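PDB 3E99: benzoate 1,2-dioxygenase beta subunit from Burkholderia mallei ATCC 23344, which probably serves as the small, largely structural subunit of the terminal oxygenase that dihydroxylates benzoate, with copies of it assembling into a trimer. Local coordinates for residues L14-R19 with W26-D31; F111-L116 with K146-K151; V97-E100 with V106-V109. All coordinates share one frame; numbering follows the deposited sequence. Where two conformers were deposited one is given.

Contact 1. Residues L14-R19 with W26-D31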
loop_
_atom_site.group_PDB
_atom_site.type_symbol
_atom_site.label_atom_id
_atom_site.label_comp_id
_atom_site.label_asym_id
_atom_site.label_seq_id
_atom_site.Cartn_x
_atom_site.Cartn_y
_atom_site.Cartn_z
ATOM N N LEU A 14 11.749 -6.422 4.490
ATOM C CA LEU A 14 11.419 -5.655 3.301
ATOM C C LEU A 14 11.204 -4.158 3.634
ATOM O O LEU A 14 11.601 -3.285 2.858
ATOM C CB LEU A 14 10.187 -6.220 2.561
ATOM C CG LEU A 14 10.210 -7.639 1.959
ATOM C CD1 LEU A 14 8.853 -8.039 1.338
ATOM C CD2 LEU A 14 11.373 -7.721 0.931
ATOM N N TYR A 15 10.552 -3.872 4.764
ATOM C CA TYR A 15 10.295 -2.504 5.133
ATOM C C TYR A 15 11.619 -1.822 5.470
ATOM O O TYR A 15 11.829 -0.699 5.096
ATOM C CB TYR A 15 9.313 -2.389 6.303
ATOM C CG TYR A 15 7.945 -3.048 6.044
ATOM C CD1 TYR A 15 7.517 -3.388 4.752
ATOM C CD2 TYR A 15 7.123 -3.362 7.091
ATOM C CE1 TYR A 15 6.285 -3.965 4.517
ATOM C CE2 TYR A 15 5.889 -3.967 6.888
ATOM C CZ TYR A 15 5.477 -4.272 5.597
ATOM O OH TYR A 15 4.256 -4.877 5.446
ATOM N N ARG A 16 12.501 -2.511 6.200
ATOM C CA ARG A 16 13.788 -1.941 6.561
ATOM C C ARG A 16 14.637 -1.679 5.321
ATOM O O ARG A 16 15.181 -0.592 5.160
ATOM C CB ARG A 16 14.556 -2.881 7.507
ATOM C CG ARG A 16 15.948 -2.378 7.803
ATOM C CD ARG A 16 16.569 -2.943 9.076
ATOM N NE ARG A 16 17.793 -2.179 9.314
ATOM C CZ ARG A 16 19.002 -2.518 8.893
ATOM N NH1 ARG A 16 19.222 -3.673 8.268
ATOM N NH2 ARG A 16 20.005 -1.702 9.136
ATOM N N GLU A 17 14.763 -2.692 4.457
ATOM C CA GLU A 17 15.570 -2.552 3.248
ATOM C C GLU A 17 15.164 -1.338 2.424
ATOM O O GLU A 17 15.997 -0.508 2.058
ATOM C CB GLU A 17 15.565 -3.837 2.437
ATOM C CG GLU A 17 16.463 -3.819 1.201
ATOM C CD GLU A 17 15.707 -3.745 -0.103
ATOM O OE1 GLU A 17 14.595 -4.318 -0.213
ATOM O OE2 GLU A 17 16.204 -3.077 -1.035
ATOM N N SER A 18 13.874 -1.199 2.186
ATOM C CA SER A 18 13.351 -0.066 1.417
ATOM C C SER A 18 13.482 1.266 2.174
ATOM O O SER A 18 13.753 2.301 1.549
ATOM C CB SER A 18 11.906 -0.346 0.927
ATOM O OG SER A 18 11.060 -0.626 2.003
ATOM N N ARG A 19 13.339 1.255 3.502
ATOM C CA ARG A 19 13.591 2.438 4.316
ATOM C C ARG A 19 15.024 2.945 4.167
ATOM O O ARG A 19 15.275 4.170 4.128
ATOM C CB ARG A 19 13.296 2.191 5.812
ATOM C CG ARG A 19 13.706 3.347 6.723
ATOM C CD ARG A 19 13.117 3.214 8.087
ATOM N NE ARG A 19 13.285 1.893 8.648
ATOM C CZ ARG A 19 14.404 1.419 9.181
ATOM N NH1 ARG A 19 15.496 2.145 9.229
ATOM N NH2 ARG A 19 14.414 0.216 9.720
ATOM N N TRP A 26 23.097 4.499 2.452
ATOM C CA TRP A 26 23.498 3.636 1.321
ATOM C C TRP A 26 24.324 2.449 1.777
ATOM O O TRP A 26 24.133 1.360 1.288
ATOM C CB TRP A 26 24.287 4.435 0.262
ATOM C CG TRP A 26 23.683 5.664 -0.161
ATOM C CD1 TRP A 26 24.193 6.926 -0.002
ATOM C CD2 TRP A 26 22.439 5.819 -0.841
ATOM N NE1 TRP A 26 23.343 7.848 -0.530
ATOM C CE2 TRP A 26 22.258 7.197 -1.063
ATOM C CE3 TRP A 26 21.463 4.926 -1.298
ATOM C CZ2 TRP A 26 21.133 7.705 -1.697
ATOM C CZ3 TRP A 26 20.331 5.432 -1.922
ATOM C CH2 TRP A 26 20.174 6.822 -2.105
ATOM N N ASP A 27 25.249 2.656 2.739
ATOM C CA ASP A 27 26.056 1.550 3.261
ATOM C C ASP A 27 25.236 0.524 4.027
ATOM O O ASP A 27 25.429 -0.667 3.865
ATOM C CB ASP A 27 27.208 2.064 4.139
ATOM C CG ASP A 27 28.172 2.933 3.379
ATOM O OD1 ASP A 27 28.146 2.908 2.128
ATOM O OD2 ASP A 27 28.965 3.629 4.038
ATOM N N ALA A 28 24.337 0.979 4.876
ATOM C CA ALA A 28 23.409 0.071 5.587
ATOM C C ALA A 28 22.525 -0.728 4.606
ATOM O O ALA A 28 22.272 -1.939 4.789
ATOM C CB ALA A 28 22.549 0.875 6.577
ATOM N N TRP A 29 22.060 -0.047 3.573
ATOM C CA TRP A 29 21.296 -0.663 2.498
ATOM C C TRP A 29 22.081 -1.794 1.812
ATOM O O TRP A 29 21.549 -2.867 1.599
ATOM C CB TRP A 29 20.851 0.363 1.466
ATOM C CG TRP A 29 20.069 -0.282 0.322
ATOM C CD1 TRP A 29 18.787 -0.773 0.349
ATOM C CD2 TRP A 29 20.577 -0.548 -0.987
ATOM N NE1 TRP A 29 18.455 -1.297 -0.876
ATOM C CE2 TRP A 29 19.546 -1.187 -1.713
ATOM C CE3 TRP A 29 21.795 -0.280 -1.625
ATOM C CZ2 TRP A 29 19.685 -1.553 -3.048
ATOM C CZ3 TRP A 29 21.970 -0.685 -2.963
ATOM C CH2 TRP A 29 20.894 -1.342 -3.659
ATOM N N LEU A 30 23.324 -1.525 1.426
ATOM C CA LEU A 30 24.154 -2.532 0.794
ATOM C C LEU A 30 24.293 -3.720 1.684
ATOM O O LEU A 30 24.392 -4.826 1.184
ATOM C CB LEU A 30 25.554 -1.986 0.434
ATOM C CG LEU A 30 25.574 -1.065 -0.784
ATOM C CD1 LEU A 30 26.833 -0.151 -0.817
ATOM C CD2 LEU A 30 25.359 -1.831 -2.097
ATOM N N ASP A 31 24.335 -3.507 3.000
ATOM C CA ASP A 31 24.470 -4.638 3.926
ATOM C C ASP A 31 23.237 -5.515 4.043
ATOM O O ASP A 31 23.301 -6.540 4.698
ATOM C CB ASP A 31 24.880 -4.174 5.322
ATOM C CG ASP A 31 26.370 -3.940 5.441
ATOM O OD1 ASP A 31 27.156 -4.525 4.647
ATOM O OD2 ASP A 31 26.737 -3.160 6.343
HETATM O O HOH W 1 21.890 -2.944 7.261
#
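Glu17 OE2 is gripped by two groups: the indole nitrogen of Trp29 gives it a hydrogen bond, NE1 to OE2 2.9 Å, and Tyr33 OH, just beyond the second helix, also bonds to it. The tryptophan bond is moderately bent, with 153° at the hydrogen, and it reaches the anti lone pair of OE2, the one turned away from OE1. The carboxylate does not lie flat with the indole but is rotated 38° from it. A bend at chi2 (-108°) brings the acid round beside the ring, so that the two side chains run alongside each other and point the same way. The pyrrole edge of Trp29 meets the helix backbone as well, CD1 lying 3.3 Å from Glu17 O, in the plane of the ring. OE1 is taken by Tyr132 OH, so both oxygens of this buried carboxylate have partners; Lys146 adds a long, weak ion pair that would probably help to stabilise the negative charge. At the more exposed margin the helices are joined through solvent: a water accepts from Arg16 NH2 (2.9 Å) and donates to Ala28 O (2.7 Å), although Arg16 was modelled in two conformers and this bridge is correspondingly less certain. On another side of helix 7-22, Arg19 forms a salt bridge with Glu98 of the second subunit. A long N-terminal helix, followed by a short one and packed over a strongly curved sheet, is characteristic of the NTF2-like cone fold to which ring-hydroxylating beta subunits belong.

Contact 2. Residues F111-L116 with K146-K151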
loop_
_atom_site.group_PDB
_atom_site.type_symbol
_atom_site.label_atom_id
_atom_site.label_comp_id
_atom_site.label_asym_id
_atom_site.label_seq_id
_atom_site.Cartn_x
_atom_site.Cartn_y
_atom_site.Cartn_z
ATOM N N PHE A 111 6.072 -9.629 -4.358
ATOM C CA PHE A 111 5.293 -8.509 -3.821
ATOM C C PHE A 111 5.115 -7.436 -4.890
ATOM O O PHE A 111 5.867 -7.408 -5.871
ATOM C CB PHE A 111 5.882 -7.915 -2.486
ATOM C CG PHE A 111 7.285 -7.373 -2.593
ATOM C CD1 PHE A 111 7.538 -6.074 -3.052
ATOM C CD2 PHE A 111 8.357 -8.182 -2.340
ATOM C CE1 PHE A 111 8.799 -5.615 -3.178
ATOM C CE2 PHE A 111 9.627 -7.726 -2.494
ATOM C CZ PHE A 111 9.865 -6.433 -2.904
ATOM N N ASN A 112 4.087 -6.582 -4.740
ATOM C CA ASN A 112 3.920 -5.418 -5.619
ATOM C C ASN A 112 4.478 -4.210 -4.902
ATOM O O ASN A 112 4.573 -4.191 -3.671
ATOM C CB ASN A 112 2.431 -5.212 -5.952
ATOM C CG ASN A 112 1.869 -6.339 -6.785
ATOM O OD1 ASN A 112 2.643 -7.128 -7.344
ATOM N ND2 ASN A 112 0.531 -6.425 -6.890
ATOM N N TRP A 113 4.809 -3.169 -5.638
ATOM C CA TRP A 113 5.379 -2.005 -5.004
ATOM C C TRP A 113 5.098 -0.785 -5.862
ATOM O O TRP A 113 4.707 -0.866 -7.042
ATOM C CB TRP A 113 6.906 -2.222 -4.771
ATOM C CG TRP A 113 7.588 -2.548 -6.039
ATOM C CD1 TRP A 113 7.901 -3.814 -6.501
ATOM C CD2 TRP A 113 8.058 -1.638 -7.032
ATOM N NE1 TRP A 113 8.513 -3.731 -7.698
ATOM C CE2 TRP A 113 8.639 -2.418 -8.059
ATOM C CE3 TRP A 113 8.082 -0.236 -7.155
ATOM C CZ2 TRP A 113 9.177 -1.865 -9.195
ATOM C CZ3 TRP A 113 8.640 0.309 -8.264
ATOM C CH2 TRP A 113 9.191 -0.499 -9.285
ATOM N N HIS A 114 5.202 0.358 -5.211
ATOM C CA HIS A 114 4.882 1.643 -5.776
ATOM C C HIS A 114 5.773 2.609 -4.997
ATOM O O HIS A 114 5.648 2.800 -3.795
ATOM C CB HIS A 114 3.391 1.990 -5.619
ATOM C CG HIS A 114 3.014 3.357 -6.101
ATOM N ND1 HIS A 114 1.969 4.078 -5.561
ATOM C CD2 HIS A 114 3.545 4.139 -7.073
ATOM C CE1 HIS A 114 1.856 5.236 -6.197
ATOM N NE2 HIS A 114 2.816 5.305 -7.107
ATOM N N THR A 115 6.725 3.185 -5.702
ATOM C CA THR A 115 7.569 4.162 -5.148
ATOM C C THR A 115 7.114 5.487 -5.681
ATOM O O THR A 115 6.998 5.670 -6.890
ATOM C CB THR A 115 9.024 3.933 -5.589
ATOM O OG1 THR A 115 9.394 2.607 -5.213
ATOM C CG2 THR A 115 9.934 4.948 -4.862
ATOM N N LEU A 116 6.914 6.419 -4.767
ATOM C CA LEU A 116 6.573 7.772 -5.114
ATOM C C LEU A 116 7.859 8.606 -4.927
ATOM O O LEU A 116 8.638 8.334 -4.043
ATOM C CB LEU A 116 5.438 8.222 -4.205
ATOM C CG LEU A 116 4.061 7.705 -4.625
ATOM C CD1 LEU A 116 3.115 7.673 -3.442
ATOM C CD2 LEU A 116 3.489 8.517 -5.809
ATOM N N LYS A 146 17.436 -10.577 -6.238
ATOM C CA LYS A 146 16.379 -9.619 -6.455
ATOM C C LYS A 146 16.039 -9.498 -7.944
ATOM O O LYS A 146 16.888 -9.248 -8.789
ATOM C CB LYS A 146 16.747 -8.272 -5.847
ATOM C CG LYS A 146 15.789 -7.122 -6.191
ATOM C CD LYS A 146 15.989 -6.023 -5.243
ATOM C CE LYS A 146 15.223 -4.751 -5.680
ATOM N NZ LYS A 146 15.248 -3.740 -4.548
ATOM N N TYR A 147 14.752 -9.686 -8.241
ATOM C CA TYR A 147 14.196 -9.607 -9.567
ATOM C C TYR A 147 13.073 -8.580 -9.500
ATOM O O TYR A 147 12.175 -8.695 -8.647
ATOM C CB TYR A 147 13.610 -10.968 -9.927
ATOM C CG TYR A 147 12.854 -11.027 -11.220
ATOM C CD1 TYR A 147 13.525 -11.064 -12.431
ATOM C CD2 TYR A 147 11.469 -11.094 -11.228
ATOM C CE1 TYR A 147 12.848 -11.162 -13.617
ATOM C CE2 TYR A 147 10.774 -11.184 -12.418
ATOM C CZ TYR A 147 11.462 -11.216 -13.608
ATOM O OH TYR A 147 10.752 -11.315 -14.793
ATOM N N VAL A 148 13.128 -7.597 -10.387
ATOM C CA VAL A 148 12.214 -6.468 -10.373
ATOM C C VAL A 148 11.617 -6.305 -11.739
ATOM O O VAL A 148 12.342 -6.115 -12.712
ATOM C CB VAL A 148 12.920 -5.136 -10.048
ATOM C CG1 VAL A 148 11.900 -3.973 -10.043
ATOM C CG2 VAL A 148 13.653 -5.201 -8.755
ATOM N N VAL A 149 10.308 -6.353 -11.794
ATOM C CA VAL A 149 9.510 -6.033 -12.980
ATOM C C VAL A 149 8.923 -4.620 -12.837
ATOM O O VAL A 149 8.036 -4.352 -11.981
ATOM C CB VAL A 149 8.415 -7.121 -13.156
ATOM C CG1 VAL A 149 7.477 -6.850 -14.354
ATOM C CG2 VAL A 149 9.112 -8.472 -13.291
ATOM N N LEU A 150 9.459 -3.701 -13.649
ATOM C CA LEU A 150 8.934 -2.339 -13.726
ATOM C C LEU A 150 7.842 -2.302 -14.750
ATOM O O LEU A 150 8.068 -2.508 -15.957
ATOM C CB LEU A 150 10.008 -1.356 -14.118
ATOM C CG LEU A 150 9.599 0.095 -14.319
ATOM C CD1 LEU A 150 9.251 0.724 -13.009
ATOM C CD2 LEU A 150 10.737 0.800 -15.003
ATOM N N LYS A 151 6.640 -2.003 -14.294
ATOM C CA LYS A 151 5.525 -1.991 -15.204
ATOM C C LYS A 151 5.353 -0.714 -16.011
ATOM O O LYS A 151 4.894 -0.783 -17.145
ATOM C CB LYS A 151 4.232 -2.416 -14.513
ATOM C CG LYS A 151 4.206 -3.905 -14.177
ATOM C CD LYS A 151 2.909 -4.352 -13.532
ATOM C CE LYS A 151 2.931 -5.869 -13.374
ATOM N NZ LYS A 151 1.742 -6.462 -12.747
HETATM O O HOH W 2 2.505 -5.661 -10.049
#
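Strands 111-116 and 146-150, which approach to 9.1 Å with their N-to-C directions 60° apart, are not neighbours in the curved sheet, since strand 122-135 runs between them, and Trp113 provides the reach from one to the other. Its first torsion (chi1 56°) sets CG between the backbone N and the carbonyl carbon, a crowded position that sends the indole out over the intervening strand toward Val148 and Leu150. The benzo half of the ring does the touching. Its CZ2 meets the CG1 methyl of Val148 at 3.5 Å, the two side chains crossing at about a right angle, and that methyl stands anti to the backbone N of its own residue. One atom further round the ring, CH2 comes to 3.9 Å from Leu150 CD1. Val149 enters through its backbone alone, its carbonyl O lying 3.9 Å from Trp113 CZ2. Ser130 of the middle strand touches Val148, while Ile164 at the C terminus packs against Trp113 and Met41 against Val148 and Leu150, so the indole belongs to a wider apolar layer. The polar link between the segments is indirect: a water accepts from Lys151 NZ (2.9 Å) and gives a weak bond to Asn112 OD1 (3.1 Å). Both residues also reach the third subunit, Lys151 NZ bonding to Thr90 O and Asn112 ND2 to His92 O of that chain. No direct hydrogen bond joins the two segments. The direct contact across the middle strand is therefore apolar, an indole fitted against methyl groups, while the sheet's backbone hydrogen bonds pass through strand 122-135 and the water bridges two side chains that themselves bond to the third subunit.

Contact 3. Residues V97-E100 with V106-V109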
loop_
_atom_site.group_PDB
_atom_site.type_symbol
_atom_site.label_atom_id
_atom_site.label_comp_id
_atom_site.label_asym_id
_atom_site.label_seq_id
_atom_site.Cartn_x
_atom_site.Cartn_y
_atom_site.Cartn_z
ATOM N N VAL A 97 2.325 -8.928 -0.304
ATOM C CA VAL A 97 3.462 -9.830 -0.125
ATOM C C VAL A 97 2.975 -11.286 0.024
ATOM O O VAL A 97 2.168 -11.578 0.872
ATOM C CB VAL A 97 4.319 -9.474 1.080
ATOM C CG1 VAL A 97 5.534 -10.456 1.132
ATOM C CG2 VAL A 97 4.795 -7.982 1.019
ATOM N N GLU A 98 3.496 -12.159 -0.829
ATOM C CA GLU A 98 3.204 -13.575 -0.812
ATOM C C GLU A 98 4.459 -14.387 -0.721
ATOM O O GLU A 98 5.377 -14.194 -1.508
ATOM C CB GLU A 98 2.511 -13.976 -2.082
ATOM C CG GLU A 98 1.112 -13.333 -2.225
ATOM C CD GLU A 98 0.496 -13.759 -3.506
ATOM O OE1 GLU A 98 -0.016 -14.898 -3.570
ATOM O OE2 GLU A 98 0.605 -13.009 -4.467
ATOM N N ARG A 99 4.476 -15.333 0.205
ATOM C CA ARG A 99 5.576 -16.282 0.299
ATOM C C ARG A 99 5.416 -17.333 -0.784
ATOM O O ARG A 99 4.337 -17.864 -0.960
ATOM C CB ARG A 99 5.566 -16.946 1.674
ATOM C CG ARG A 99 5.878 -15.956 2.806
ATOM C CD ARG A 99 5.868 -16.667 4.161
ATOM N NE ARG A 99 6.807 -17.795 4.190
ATOM C CZ ARG A 99 6.833 -18.700 5.155
ATOM N NH1 ARG A 99 5.976 -18.607 6.172
ATOM N NH2 ARG A 99 7.702 -19.718 5.096
ATOM N N GLU A 100 6.497 -17.637 -1.498
ATOM C CA GLU A 100 6.445 -18.611 -2.578
ATOM C C GLU A 100 7.102 -19.941 -2.222
ATOM O O GLU A 100 6.566 -20.999 -2.556
ATOM C CB GLU A 100 7.108 -18.021 -3.797
ATOM C CG GLU A 100 6.285 -16.938 -4.417
ATOM C CD GLU A 100 6.871 -16.464 -5.718
ATOM O OE1 GLU A 100 8.107 -16.409 -5.827
ATOM O OE2 GLU A 100 6.088 -16.160 -6.619
ATOM N N VAL A 106 16.580 -20.067 3.360
ATOM C CA VAL A 106 16.369 -19.180 2.225
ATOM C C VAL A 106 14.888 -19.146 1.844
ATOM O O VAL A 106 14.296 -20.153 1.413
ATOM C CB VAL A 106 17.199 -19.523 1.002
ATOM C CG1 VAL A 106 16.985 -18.454 -0.051
ATOM C CG2 VAL A 106 18.737 -19.649 1.340
ATOM N N HIS A 107 14.327 -17.951 1.958
ATOM C CA HIS A 107 12.904 -17.719 1.796
ATOM C C HIS A 107 12.675 -16.875 0.561
ATOM O O HIS A 107 13.359 -15.875 0.368
ATOM C CB HIS A 107 12.360 -17.024 3.037
ATOM C CG HIS A 107 12.251 -17.929 4.221
ATOM N ND1 HIS A 107 11.082 -18.563 4.558
ATOM C CD2 HIS A 107 13.175 -18.325 5.132
ATOM C CE1 HIS A 107 11.285 -19.319 5.623
ATOM N NE2 HIS A 107 12.547 -19.195 5.993
ATOM N N THR A 108 11.758 -17.311 -0.301
ATOM C CA THR A 108 11.459 -16.614 -1.532
ATOM C C THR A 108 10.037 -16.060 -1.462
ATOM O O THR A 108 9.093 -16.797 -1.151
ATOM C CB THR A 108 11.634 -17.549 -2.752
ATOM O OG1 THR A 108 12.982 -18.056 -2.802
ATOM C CG2 THR A 108 11.350 -16.813 -4.077
ATOM N N VAL A 109 9.889 -14.756 -1.761
ATOM C CA VAL A 109 8.608 -14.061 -1.698
ATOM C C VAL A 109 8.438 -13.203 -2.955
ATOM O O VAL A 109 9.435 -12.836 -3.606
ATOM C CB VAL A 109 8.537 -13.138 -0.463
ATOM C CG1 VAL A 109 8.629 -13.994 0.845
ATOM C CG2 VAL A 109 9.667 -12.126 -0.512
HETATM O O HOH W 3 9.007 -18.403 2.481
#
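Arg99 and Val109 face each other as an antiparallel, non-hydrogen-bonded pair in the beta hairpin formed by strands 89-103 and 106-119. Their side chains share one face of the sheet and touch, Arg99 CG lying 3.9 Å from Val109 CG1. The arginine leaves its strand with CG beside the backbone N, runs straight to CD, then bends at chi3 (56°), which brings the guanidinium alongside the His107 ring. The two planes stay 56° apart, and NH2 stands off at 3.6 Å from His107 ND1, near the plane of the imidazole. A water fills the bonding role instead, accepting from Arg99 NE at 2.9 Å and bonding to His107 ND1 at 2.9 Å. The Glu100 side chain crosses that of Thr108, with OE1 3.7 Å from CG2, but its carboxylate is committed to a salt bridge with Arg131 on strand 122-135, beyond the hairpin. Between the backbones, Glu100 N donates to Thr108 O over 2.8 Å, nearly straight at 163°. Beside it, the CA of Val109 makes a CA-H...O contact with Glu98 O at 3.2 Å.

From the N terminus the three contacts follow in series, with none nested in or crossing another. Contact 1 closes the short connection between helix 7-22 and helix 26-30. Contact 3 comes next, closing the tight turn of the 89-103/106-119 hairpin. Contact 2 then opens on the hairpin's second strand and closes a longer loop that takes in strand 122-135 before returning on strand 142-150. Contacts 2 and 3 thus share strand 106-119. Leu14 of contact 1 packs against both Phe111 and Val97, which also touch each other, so the N-terminal helix covers the place where the two sheet contacts meet; Glu17 adds a long, weak ion pair to Lys146 of contact 2.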